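Local coordinates for nitroreductase-like family protein (Bacillus cereus, PDB 2I7H), which belongs to the nitroreductase family of flavin proteins and binds flavin mononucleotide in pockets to which both subunits of its two-chain assembly contribute, at residues A[13-18]-A[124-128]; A[68-73]-A[141-147]; A[131-137]-A[162-168]. All coordinates share one frame. Where two conformers were deposited one is given. Residue numbers count along the deposited sequence, not the author numbering.

Interaction 1. Residues A[13-18]-A[124-128]. With FMN (flavin mononucleotide), chain G.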
loop_
_atom_site.group_PDB
_atom_site.type_symbol
_atom_site.label_atom_id
_atom_site.label_comp_id
_atom_site.label_asym_id
_atom_site.label_seq_id
_atom_site.Cartn_x
_atom_site.Cartn_y
_atom_site.Cartn_z
ATOM N N VAL A 13 12.780 -5.088 8.408
ATOM C CA VAL A 13 11.578 -4.484 8.978
ATOM C C VAL A 13 10.298 -5.015 8.303
ATOM O O VAL A 13 9.352 -5.446 9.000
ATOM C CB VAL A 13 11.667 -2.940 8.892
ATOM C CG1 VAL A 13 10.444 -2.286 9.494
ATOM C CG2 VAL A 13 12.962 -2.451 9.606
ATOM N N ILE A 14 10.291 -5.010 6.963
ATOM C CA ILE A 14 9.161 -5.514 6.171
ATOM C C ILE A 14 8.800 -6.964 6.550
ATOM O O ILE A 14 7.630 -7.305 6.714
ATOM C CB ILE A 14 9.439 -5.413 4.640
ATOM C CG1 ILE A 14 9.394 -3.936 4.195
ATOM C CG2 ILE A 14 8.490 -6.291 3.861
ATOM C CD1 ILE A 14 9.784 -3.634 2.758
ATOM N N LYS A 15 9.807 -7.812 6.688
ATOM C CA LYS A 15 9.568 -9.221 7.008
ATOM C C LYS A 15 9.312 -9.522 8.486
ATOM O O LYS A 15 8.714 -10.559 8.816
ATOM C CB LYS A 15 10.710 -10.090 6.492
ATOM C CG LYS A 15 10.986 -9.933 4.989
ATOM C CD LYS A 15 11.806 -11.102 4.451
ATOM C CE LYS A 15 13.057 -11.355 5.289
ATOM N NZ LYS A 15 14.126 -10.355 5.002
ATOM N N GLU A 16 9.740 -8.632 9.370
ATOM C CA GLU A 16 9.614 -8.867 10.799
ATOM C C GLU A 16 8.339 -8.237 11.368
ATOM O O GLU A 16 7.776 -8.749 12.326
ATOM C CB GLU A 16 10.875 -8.392 11.539
ATOM C CG GLU A 16 12.096 -9.299 11.327
ATOM C CD GLU A 16 13.392 -8.781 11.979
ATOM O OE1 GLU A 16 13.354 -7.738 12.683
ATOM O OE2 GLU A 16 14.461 -9.429 11.799
ATOM N N ARG A 17 7.889 -7.136 10.769
ATOM C CA ARG A 17 6.586 -6.533 11.086
ATOM C C ARG A 17 5.489 -7.581 11.238
ATOM O O ARG A 17 5.327 -8.464 10.393
ATOM C CB ARG A 17 6.178 -5.516 9.992
ATOM C CG ARG A 17 4.918 -4.696 10.297
ATOM C CD ARG A 17 4.057 -4.401 9.018
ATOM N NE ARG A 17 3.706 -5.626 8.278
ATOM C CZ ARG A 17 2.681 -6.451 8.541
ATOM N NH1 ARG A 17 1.850 -6.226 9.550
ATOM N NH2 ARG A 17 2.502 -7.552 7.803
ATOM N N ARG A 18 4.765 -7.485 12.347
ATOM C CA ARG A 18 3.598 -8.320 12.603
ATOM C C ARG A 18 2.442 -7.419 12.989
ATOM O O ARG A 18 2.639 -6.390 13.644
ATOM C CB ARG A 18 3.844 -9.291 13.775
ATOM C CG ARG A 18 5.016 -10.246 13.661
ATOM C CD ARG A 18 4.657 -11.455 12.821
ATOM N NE ARG A 18 5.125 -11.168 11.478
ATOM C CZ ARG A 18 6.292 -11.567 10.980
ATOM N NH1 ARG A 18 7.111 -12.366 11.672
ATOM N NH2 ARG A 18 6.608 -11.182 9.767
ATOM N N GLN A 124 3.046 1.596 9.098
ATOM C CA GLN A 124 3.190 0.344 9.845
ATOM C C GLN A 124 4.663 -0.045 9.970
ATOM O O GLN A 124 5.094 -0.489 11.032
ATOM C CB GLN A 124 2.383 -0.767 9.192
ATOM C CG GLN A 124 0.847 -0.691 9.377
ATOM C CD GLN A 124 0.216 -2.060 8.998
ATOM O OE1 GLN A 124 0.573 -2.639 7.978
ATOM N NE2 GLN A 124 -0.656 -2.583 9.834
ATOM N N LEU A 125 5.424 0.185 8.896
ATOM C CA LEU A 125 6.863 -0.067 8.847
ATOM C C LEU A 125 7.646 0.881 9.752
ATOM O O LEU A 125 8.438 0.458 10.582
ATOM C CB LEU A 125 7.366 0.029 7.390
ATOM C CG LEU A 125 6.845 -1.053 6.458
ATOM C CD1 LEU A 125 7.348 -0.862 5.004
ATOM C CD2 LEU A 125 7.189 -2.430 7.021
ATOM N N LEU A 126 7.390 2.168 9.586
ATOM C CA LEU A 126 7.900 3.213 10.466
ATOM C C LEU A 126 7.648 2.949 11.949
ATOM O O LEU A 126 8.549 3.123 12.778
ATOM C CB LEU A 126 7.320 4.571 10.040
ATOM C CG LEU A 126 7.807 5.056 8.666
ATOM C CD1 LEU A 126 6.889 6.069 8.035
ATOM C CD2 LEU A 126 9.223 5.630 8.743
ATOM N N ALA A 127 6.424 2.540 12.280
ATOM C CA ALA A 127 6.065 2.246 13.657
ATOM C C ALA A 127 6.830 1.019 14.164
ATOM O O ALA A 127 7.378 1.036 15.257
ATOM C CB ALA A 127 4.506 2.089 13.812
ATOM N N TRP A 128 6.891 -0.042 13.359
ATOM C CA TRP A 128 7.611 -1.263 13.760
ATOM C C TRP A 128 9.063 -0.958 14.169
ATOM O O TRP A 128 9.587 -1.542 15.117
ATOM C CB TRP A 128 7.604 -2.324 12.642
ATOM C CG TRP A 128 8.141 -3.614 13.132
ATOM C CD1 TRP A 128 9.418 -4.112 12.964
ATOM C CD2 TRP A 128 7.443 -4.560 13.957
ATOM N NE1 TRP A 128 9.539 -5.313 13.622
ATOM C CE2 TRP A 128 8.347 -5.616 14.235
ATOM C CE3 TRP A 128 6.131 -4.621 14.477
ATOM C CZ2 TRP A 128 7.978 -6.742 15.003
ATOM C CZ3 TRP A 128 5.764 -5.725 15.256
ATOM C CH2 TRP A 128 6.695 -6.787 15.492
HETATM N N1 FMN G . -6.615 -7.922 11.119
HETATM C C2 FMN G . -7.679 -8.003 12.013
HETATM O O2 FMN G . -7.538 -8.601 13.077
HETATM N N3 FMN G . -8.890 -7.405 11.705
HETATM C C4 FMN G . -9.011 -6.736 10.493
HETATM O O4 FMN G . -10.111 -6.424 10.068
HETATM C C4A FMN G . -7.944 -6.660 9.610
HETATM N N5 FMN G . -8.109 -5.984 8.414
HETATM C C5A FMN G . -7.053 -5.915 7.510
HETATM C C6 FMN G . -7.277 -5.226 6.335
HETATM C C7 FMN G . -6.305 -5.073 5.370
HETATM C C7M FMN G . -6.568 -4.080 4.278
HETATM C C8 FMN G . -5.056 -5.648 5.593
HETATM C C8M FMN G . -3.969 -5.386 4.585
HETATM C C9 FMN G . -4.814 -6.358 6.797
HETATM C C9A FMN G . -5.812 -6.510 7.779
HETATM N N10 FMN G . -5.645 -7.211 9.011
HETATM C C10 FMN G . -6.720 -7.260 9.916
HETATM C "C1'" FMN G . -4.482 -8.150 9.267
HETATM C "C2'" FMN G . -4.783 -9.556 8.737
HETATM O "O2'" FMN G . -5.861 -10.104 9.441
HETATM C "C3'" FMN G . -3.632 -10.595 8.669
HETATM O "O3'" FMN G . -3.668 -11.595 9.669
HETATM C "C4'" FMN G . -2.232 -10.041 8.733
HETATM O "O4'" FMN G . -2.094 -8.882 7.951
HETATM C "C5'" FMN G . -1.271 -11.128 8.260
HETATM O "O5'" FMN G . -0.335 -11.268 9.312
HETATM P P FMN G . 0.728 -10.075 9.608
HETATM O O1P FMN G . 1.205 -10.188 11.044
HETATM O O2P FMN G . 1.885 -10.312 8.672
HETATM O O3P FMN G . 0.174 -8.681 9.337
#
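Helix 10-16 ends where it lies against the C-terminal part of helix 106-129, and the chain leaving it meets the FMN phosphate. The CA-to-CB bond of Val-13 points sideways to the partner helix; its CG1 lies 3.6 Å from the backbone O of Leu-125 and 4.1 Å from Trp-128 CD1, a close fit that a compact beta-branched residue allows. One residue on, Ile-14 has its CB turned away, yet its CG1 still reaches Leu-125 CD1 at 3.8 Å, so Leu-125 packs against both aliphatic residues. Glu-16 is exposed, a place that suits a charged side chain, while its backbone O comes within 3.4 Å of Trp-128 CZ2. At Arg-17 the chain leaves helical geometry and crosses the indole: its CA sits 3.7 Å from the centroid of the five-membered ring, 16° off the normal, a CH-pi contact. A broad, flat tryptophan suits this place because it supports several backbone atoms at once, including Arg-18 N, 3.5 Å from Trp-128 CZ3. The Arg-17 side chain runs past Gln-124, CD to CB 4.0 Å, and brings its guanidinium to the phosphate: NH1 and NH2 each donate to FMN O3P at 3.0 Å, and NH2 gives a weak bond to FMN O2P, also 3.0 Å. The long, charged side chain thus spans from apolar packing to a phosphate. Arg-18 NH2 donates back to Lys-15 O in a very short 2.4 Å bond. Helix-helix packing here joins directly to Arg-17 and Arg-18, which form part of the phosphate end of the FMN pocket in this nitroreductase-family fold.

Interaction 2. Residues A[68-73]-A[141-147]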
loop_
_atom_site.group_PDB
_atom_site.type_symbol
_atom_site.label_atom_id
_atom_site.label_comp_id
_atom_site.label_asym_id
_atom_site.label_seq_id
_atom_site.Cartn_x
_atom_site.Cartn_y
_atom_site.Cartn_z
ATOM N N ALA A 68 -19.330 5.845 18.991
ATOM C CA ALA A 68 -19.651 5.738 17.567
ATOM C C ALA A 68 -19.722 4.277 17.091
ATOM O O ALA A 68 -20.655 3.903 16.377
ATOM C CB ALA A 68 -18.691 6.571 16.726
ATOM N N VAL A 69 -18.781 3.442 17.527
ATOM C CA VAL A 69 -18.812 2.026 17.158
ATOM C C VAL A 69 -20.092 1.346 17.651
ATOM O O VAL A 69 -20.795 0.683 16.881
ATOM C CB VAL A 69 -17.575 1.220 17.682
ATOM C CG1 VAL A 69 -17.766 -0.259 17.377
ATOM C CG2 VAL A 69 -16.281 1.720 17.041
ATOM N N LEU A 70 -20.366 1.498 18.948
ATOM C CA LEU A 70 -21.489 0.829 19.568
ATOM C C LEU A 70 -22.847 1.289 19.028
ATOM O O LEU A 70 -23.758 0.485 18.891
ATOM C CB LEU A 70 -21.414 0.970 21.089
ATOM C CG LEU A 70 -20.221 0.274 21.733
ATOM C CD1 LEU A 70 -20.386 0.318 23.236
ATOM C CD2 LEU A 70 -20.057 -1.170 21.242
ATOM N N ASN A 71 -22.989 2.593 18.796
ATOM C CA ASN A 71 -24.248 3.181 18.336
ATOM C C ASN A 71 -24.575 2.739 16.925
ATOM O O ASN A 71 -25.696 2.923 16.448
ATOM C CB ASN A 71 -24.202 4.711 18.406
ATOM C CG ASN A 71 -24.323 5.229 19.818
ATOM O OD1 ASN A 71 -24.799 4.528 20.712
ATOM N ND2 ASN A 71 -23.893 6.471 20.035
ATOM N N SER A 72 -23.568 2.149 16.263
ATOM C CA SER A 72 -23.656 1.663 14.871
ATOM C C SER A 72 -24.096 0.200 14.745
ATOM O O SER A 72 -24.485 -0.236 13.668
ATOM C CB SER A 72 -22.328 1.880 14.118
ATOM O OG SER A 72 -21.391 0.815 14.309
ATOM N N PHE A 73 -24.008 -0.549 15.840
ATOM C CA PHE A 73 -24.429 -1.937 15.901
ATOM C C PHE A 73 -25.931 -2.072 16.038
ATOM O O PHE A 73 -26.593 -1.233 16.673
ATOM C CB PHE A 73 -23.746 -2.680 17.064
ATOM C CG PHE A 73 -22.262 -2.878 16.885
ATOM C CD1 PHE A 73 -21.459 -3.202 17.985
ATOM C CD2 PHE A 73 -21.654 -2.716 15.633
ATOM C CE1 PHE A 73 -20.076 -3.377 17.841
ATOM C CE2 PHE A 73 -20.279 -2.889 15.478
ATOM C CZ PHE A 73 -19.489 -3.225 16.572
ATOM N N LEU A 141 -17.681 -2.491 9.764
ATOM C CA LEU A 141 -17.832 -1.297 10.608
ATOM C C LEU A 141 -17.460 -0.039 9.808
ATOM O O LEU A 141 -18.166 0.968 9.847
ATOM C CB LEU A 141 -16.989 -1.439 11.881
ATOM C CG LEU A 141 -16.756 -0.174 12.705
ATOM C CD1 LEU A 141 -18.058 0.194 13.501
ATOM C CD2 LEU A 141 -15.516 -0.346 13.618
ATOM N N ASN A 142 -16.383 -0.153 9.034
ATOM C CA ASN A 142 -15.843 0.924 8.231
ATOM C C ASN A 142 -16.750 1.335 7.071
ATOM O O ASN A 142 -16.548 2.395 6.472
ATOM C CB ASN A 142 -14.462 0.526 7.704
ATOM C CG ASN A 142 -13.454 0.222 8.823
ATOM O OD1 ASN A 142 -13.790 0.293 10.015
ATOM N ND2 ASN A 142 -12.199 -0.099 8.439
ATOM N N TYR A 143 -17.746 0.509 6.760
ATOM C CA TYR A 143 -18.677 0.793 5.649
ATOM C C TYR A 143 -20.064 1.197 6.148
ATOM O O TYR A 143 -20.928 1.588 5.366
ATOM C CB TYR A 143 -18.782 -0.412 4.678
ATOM C CG TYR A 143 -17.484 -0.834 4.031
ATOM C CD1 TYR A 143 -16.508 -1.524 4.759
ATOM C CD2 TYR A 143 -17.241 -0.566 2.680
ATOM C CE1 TYR A 143 -15.289 -1.918 4.165
ATOM C CE2 TYR A 143 -16.053 -0.967 2.051
ATOM C CZ TYR A 143 -15.087 -1.633 2.797
ATOM O OH TYR A 143 -13.934 -2.024 2.193
ATOM N N ASN A 144 -20.256 1.095 7.466
ATOM C CA ASN A 144 -21.527 1.365 8.122
ATOM C C ASN A 144 -21.793 2.874 8.168
ATOM O O ASN A 144 -21.034 3.615 8.792
ATOM C CB ASN A 144 -21.518 0.742 9.525
ATOM C CG ASN A 144 -22.880 0.725 10.155
ATOM O OD1 ASN A 144 -23.647 1.662 10.009
ATOM N ND2 ASN A 144 -23.186 -0.338 10.880
ATOM N N PRO A 145 -22.848 3.340 7.470
ATOM C CA PRO A 145 -23.112 4.776 7.401
ATOM C C PRO A 145 -23.391 5.399 8.772
ATOM O O PRO A 145 -23.145 6.599 8.968
ATOM C CB PRO A 145 -24.330 4.876 6.454
ATOM C CG PRO A 145 -24.932 3.534 6.436
ATOM C CD PRO A 145 -23.807 2.565 6.672
ATOM N N LEU A 146 -23.869 4.572 9.709
ATOM C CA LEU A 146 -24.052 4.975 11.096
ATOM C C LEU A 146 -22.737 5.284 11.819
ATOM O O LEU A 146 -22.666 6.249 12.574
ATOM C CB LEU A 146 -24.865 3.930 11.882
ATOM C CG LEU A 146 -26.381 3.840 11.638
ATOM C CD1 LEU A 146 -26.972 2.613 12.326
ATOM C CD2 LEU A 146 -27.123 5.121 12.024
ATOM N N PHE A 147 -21.714 4.464 11.591
ATOM C CA PHE A 147 -20.393 4.703 12.151
ATOM C C PHE A 147 -19.717 5.922 11.497
ATOM O O PHE A 147 -19.118 6.762 12.181
ATOM C CB PHE A 147 -19.526 3.433 12.030
ATOM C CG PHE A 147 -18.114 3.619 12.493
ATOM C CD1 PHE A 147 -17.056 3.556 11.583
ATOM C CD2 PHE A 147 -17.838 3.922 13.832
ATOM C CE1 PHE A 147 -15.752 3.760 12.000
ATOM C CE2 PHE A 147 -16.538 4.124 14.257
ATOM C CZ PHE A 147 -15.485 4.043 13.328
HETATM O O HOH W 1 -22.255 5.862 15.411
HETATM O O HOH W 2 -21.322 -1.869 12.236
#
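The C-terminal part of helix 62-71 and the residues after it meet a bend of the chain in which a 3-10 turn, 141-143, gives way to helix 145-150. The backbones come closest at Ser-72 and Leu-146, whose CA atoms are 5.0 Å apart, a proximity that favours a small residue. Asn-144 is the N-cap of the second helix: its OD1 accepts from Leu-146 N at 2.9 Å, while its ND2 makes a weak 3.1 Å bond to Ser-72 O. Asparagine suits the place because one amide both caps and donates across. Ser-72 packs its CB 3.8 Å from Phe-147 CB and turns its OG back to Val-69 O at 2.6 Å, satisfying its polar group within its own segment. Water 1 joins Ala-68 O to Leu-146 O. Apolar residues fill the rest: Val-69 CG2 touches Phe-147 CE2 at 3.7 Å and its CG1 meets Leu-141 CD1 at 3.9 Å, while small Ala-68 lets the Phe-147 ring approach, its C at the ring edge, 3.8 Å from Phe-147 CD2, and its CB 4.0 Å from the same atom. Beyond the pair, Val-69 packs on Leu-85 of helix 75-90, and Phe-147 rests on Ile-159 and Ile-162 of strand 157-167, so the contact joins two helices beside the sheet.

Interaction 3. Residues A[131-137]-A[162-168]. With FMN (flavin mononucleotide), chain G.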
loop_
_atom_site.group_PDB
_atom_site.type_symbol
_atom_site.label_atom_id
_atom_site.label_comp_id
_atom_site.label_asym_id
_atom_site.label_seq_id
_atom_site.Cartn_x
_atom_site.Cartn_y
_atom_site.Cartn_z
ATOM N N GLY A 131 9.496 0.157 17.667
ATOM C CA GLY A 131 8.898 -0.762 18.645
ATOM C C GLY A 131 7.389 -0.678 18.855
ATOM O O GLY A 131 6.838 -1.348 19.744
ATOM N N LEU A 132 6.711 0.152 18.066
ATOM C CA LEU A 132 5.243 0.195 18.090
ATOM C C LEU A 132 4.616 -0.887 17.207
ATOM O O LEU A 132 4.970 -1.060 16.040
ATOM C CB LEU A 132 4.721 1.555 17.646
ATOM C CG LEU A 132 4.641 2.704 18.621
ATOM C CD1 LEU A 132 4.329 3.968 17.828
ATOM C CD2 LEU A 132 3.549 2.452 19.607
ATOM N N GLY A 133 3.685 -1.626 17.793
ATOM C CA GLY A 133 2.910 -2.582 17.042
ATOM C C GLY A 133 1.609 -1.942 16.620
ATOM O O GLY A 133 1.167 -0.939 17.199
ATOM N N CYS A 134 1.010 -2.498 15.578
ATOM C CA CYS A 134 -0.332 -2.104 15.219
ATOM C C CYS A 134 -1.052 -3.114 14.346
ATOM O O CYS A 134 -0.426 -3.972 13.747
ATOM C CB CYS A 134 -0.350 -0.715 14.589
ATOM S SG CYS A 134 0.663 -0.540 13.184
ATOM N N VAL A 135 -2.378 -3.028 14.352
ATOM C CA VAL A 135 -3.222 -3.708 13.378
ATOM C C VAL A 135 -4.039 -2.721 12.566
ATOM O O VAL A 135 -4.580 -1.752 13.108
ATOM C CB VAL A 135 -4.271 -4.641 13.972
ATOM C CG1 VAL A 135 -3.986 -6.061 13.605
ATOM C CG2 VAL A 135 -4.504 -4.391 15.433
ATOM N N TRP A 136 -4.145 -3.042 11.280
ATOM C CA TRP A 136 -4.906 -2.325 10.278
ATOM C C TRP A 136 -6.240 -3.026 10.264
ATOM O O TRP A 136 -6.334 -4.180 9.856
ATOM C CB TRP A 136 -4.226 -2.545 8.939
ATOM C CG TRP A 136 -4.821 -1.909 7.738
ATOM C CD1 TRP A 136 -6.146 -1.587 7.511
ATOM C CD2 TRP A 136 -4.122 -1.599 6.543
ATOM N NE1 TRP A 136 -6.293 -1.022 6.268
ATOM C CE2 TRP A 136 -5.070 -1.043 5.634
ATOM C CE3 TRP A 136 -2.763 -1.694 6.151
ATOM C CZ2 TRP A 136 -4.709 -0.606 4.356
ATOM C CZ3 TRP A 136 -2.398 -1.232 4.893
ATOM C CH2 TRP A 136 -3.387 -0.691 4.005
ATOM N N LYS A 137 -7.278 -2.343 10.712
ATOM C CA LYS A 137 -8.565 -2.999 10.809
ATOM C C LYS A 137 -9.480 -2.609 9.689
ATOM O O LYS A 137 -9.512 -1.452 9.264
ATOM C CB LYS A 137 -9.220 -2.756 12.160
ATOM C CG LYS A 137 -9.351 -4.014 12.982
ATOM C CD LYS A 137 -8.210 -4.264 13.899
ATOM C CE LYS A 137 -8.708 -5.053 15.104
ATOM N NZ LYS A 137 -9.045 -6.495 14.808
ATOM N N ILE A 162 -8.762 1.359 10.144
ATOM C CA ILE A 162 -8.551 1.866 11.490
ATOM C C ILE A 162 -7.318 1.174 12.008
ATOM O O ILE A 162 -7.281 -0.038 12.111
ATOM C CB ILE A 162 -9.763 1.666 12.432
ATOM C CG1 ILE A 162 -11.019 2.267 11.784
ATOM C CG2 ILE A 162 -9.445 2.266 13.858
ATOM C CD1 ILE A 162 -12.259 2.345 12.672
ATOM N N LEU A 163 -6.287 1.952 12.299
ATOM C CA LEU A 163 -5.064 1.392 12.842
ATOM C C LEU A 163 -5.115 1.431 14.362
ATOM O O LEU A 163 -5.361 2.478 14.940
ATOM C CB LEU A 163 -3.843 2.164 12.343
ATOM C CG LEU A 163 -3.476 2.149 10.872
ATOM C CD1 LEU A 163 -2.777 3.455 10.615
ATOM C CD2 LEU A 163 -2.563 0.947 10.566
ATOM N N HIS A 164 -4.902 0.276 14.986
ATOM C CA HIS A 164 -4.852 0.137 16.446
ATOM C C HIS A 164 -3.393 -0.023 16.836
ATOM O O HIS A 164 -2.693 -0.843 16.275
ATOM C CB HIS A 164 -5.690 -1.045 16.911
ATOM C CG HIS A 164 -7.163 -0.830 16.724
ATOM N ND1 HIS A 164 -8.041 -0.733 17.778
ATOM C CD2 HIS A 164 -7.910 -0.684 15.599
ATOM C CE1 HIS A 164 -9.269 -0.560 17.318
ATOM N NE2 HIS A 164 -9.214 -0.517 16.000
ATOM N N ILE A 165 -2.935 0.793 17.767
ATOM C CA ILE A 165 -1.506 1.032 17.928
ATOM C C ILE A 165 -1.110 1.036 19.394
ATOM O O ILE A 165 -1.820 1.576 20.229
ATOM C CB ILE A 165 -1.106 2.411 17.339
ATOM C CG1 ILE A 165 -1.614 2.561 15.909
ATOM C CG2 ILE A 165 0.413 2.639 17.421
ATOM C CD1 ILE A 165 -1.899 4.008 15.497
ATOM N N GLY A 166 0.044 0.451 19.691
ATOM C CA GLY A 166 0.665 0.605 21.005
ATOM C C GLY A 166 1.885 -0.274 21.141
ATOM O O GLY A 166 2.187 -1.081 20.251
ATOM N N TYR A 167 2.600 -0.105 22.245
ATOM C CA TYR A 167 3.748 -0.952 22.560
ATOM C C TYR A 167 3.246 -2.331 22.947
ATOM O O TYR A 167 2.107 -2.491 23.373
ATOM C CB TYR A 167 4.616 -0.319 23.672
ATOM C CG TYR A 167 5.237 0.976 23.234
ATOM C CD1 TYR A 167 4.718 2.206 23.659
ATOM C CD2 TYR A 167 6.319 0.981 22.350
ATOM C CE1 TYR A 167 5.284 3.415 23.218
ATOM C CE2 TYR A 167 6.889 2.167 21.904
ATOM C CZ TYR A 167 6.366 3.375 22.331
ATOM O OH TYR A 167 6.942 4.537 21.887
ATOM N N PHE A 168 4.089 -3.332 22.774
ATOM C CA PHE A 168 3.658 -4.708 22.982
ATOM C C PHE A 168 4.737 -5.533 23.646
ATOM O O PHE A 168 5.922 -5.205 23.588
ATOM C CB PHE A 168 3.234 -5.359 21.651
ATOM C CG PHE A 168 4.329 -5.435 20.642
ATOM C CD1 PHE A 168 5.057 -6.604 20.475
ATOM C CD2 PHE A 168 4.648 -4.335 19.869
ATOM C CE1 PHE A 168 6.097 -6.657 19.538
ATOM C CE2 PHE A 168 5.675 -4.386 18.930
ATOM C CZ PHE A 168 6.389 -5.530 18.757
HETATM N N1 FMN G . -6.615 -7.922 11.119
HETATM C C2 FMN G . -7.679 -8.003 12.013
HETATM O O2 FMN G . -7.538 -8.601 13.077
HETATM N N3 FMN G . -8.890 -7.405 11.705
HETATM C C4 FMN G . -9.011 -6.736 10.493
HETATM O O4 FMN G . -10.111 -6.424 10.068
HETATM C C4A FMN G . -7.944 -6.660 9.610
HETATM N N5 FMN G . -8.109 -5.984 8.414
HETATM C C5A FMN G . -7.053 -5.915 7.510
HETATM C C6 FMN G . -7.277 -5.226 6.335
HETATM C C7 FMN G . -6.305 -5.073 5.370
HETATM C C7M FMN G . -6.568 -4.080 4.278
HETATM C C8 FMN G . -5.056 -5.648 5.593
HETATM C C8M FMN G . -3.969 -5.386 4.585
HETATM C C9 FMN G . -4.814 -6.358 6.797
HETATM C C9A FMN G . -5.812 -6.510 7.779
HETATM N N10 FMN G . -5.645 -7.211 9.011
HETATM C C10 FMN G . -6.720 -7.260 9.916
HETATM C "C1'" FMN G . -4.482 -8.150 9.267
HETATM C "C2'" FMN G . -4.783 -9.556 8.737
HETATM O "O2'" FMN G . -5.861 -10.104 9.441
HETATM C "C3'" FMN G . -3.632 -10.595 8.669
HETATM O "O3'" FMN G . -3.668 -11.595 9.669
HETATM C "C4'" FMN G . -2.232 -10.041 8.733
HETATM O "O4'" FMN G . -2.094 -8.882 7.951
HETATM C "C5'" FMN G . -1.271 -11.128 8.260
HETATM O "O5'" FMN G . -0.335 -11.268 9.312
HETATM P P FMN G . 0.728 -10.075 9.608
HETATM O O1P FMN G . 1.205 -10.188 11.044
HETATM O O2P FMN G . 1.885 -10.312 8.672
HETATM O O3P FMN G . 0.174 -8.681 9.337
HETATM O O HOH W 3 6.857 -2.990 22.012
#
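Strands 132-137 and 162-167 run antiparallel; their axes approach to 4.5 Å, with 164° between their N-to-C directions, and paired backbone bonds join them, such as Gly-133 N to Gly-166 O, 2.9 Å, and His-164 N to Val-135 O, 2.8 Å. On one face, Leu-163 CD2 fits between Cys-134 SG, at 4.4 Å, and Trp-136 CB, at 4.2 Å; the slim cysteine also admits Ile-165, CB to CG1 3.8 Å. On the other, Val-135 CG2 nestles against His-164 CB at 3.8 Å, and Lys-137 lays its CE over the imidazole before NZ reaches FMN O2 at 3.1 Å. Gly-133 is a true hollow: a side chain there would collide with the ring of Phe-168, whose CD2 sits 3.5 Å from Gly-133 N. Leu-132 CD2 lies over the face of the Tyr-167 ring in a CH-pi contact, 3.9 Å from its centroid. Helices 30-40 and 106-129 cover the face of Leu-132, Cys-134 and Trp-136, while strand 94-101 continues the sheet beyond strand 157-167.

In the fold
Interactions 1 and 3 are close neighbours, their centres about 11 Å apart: helix 106-129 is followed, after a short turn, by strand 132-137, Ala-127 O lies 3.0 Å from Leu-132 N, and Trp-128 packs on Phe-168. Both touch the same FMN, one at its phosphate, the other at its ring system. Interaction 2 is more remote, about 29 Å from interaction 1 and 21 Å from interaction 3 between centres, yet it touches interaction 3 through Asn-142 and Phe-147. Along the chain, interaction 1 closes before interaction 3 opens; segment 68-73 falls between the segments of interaction 1, and 141-147 between the strands of interaction 3. The antiparallel sheet thus connects the flavin site with the peripheral helices.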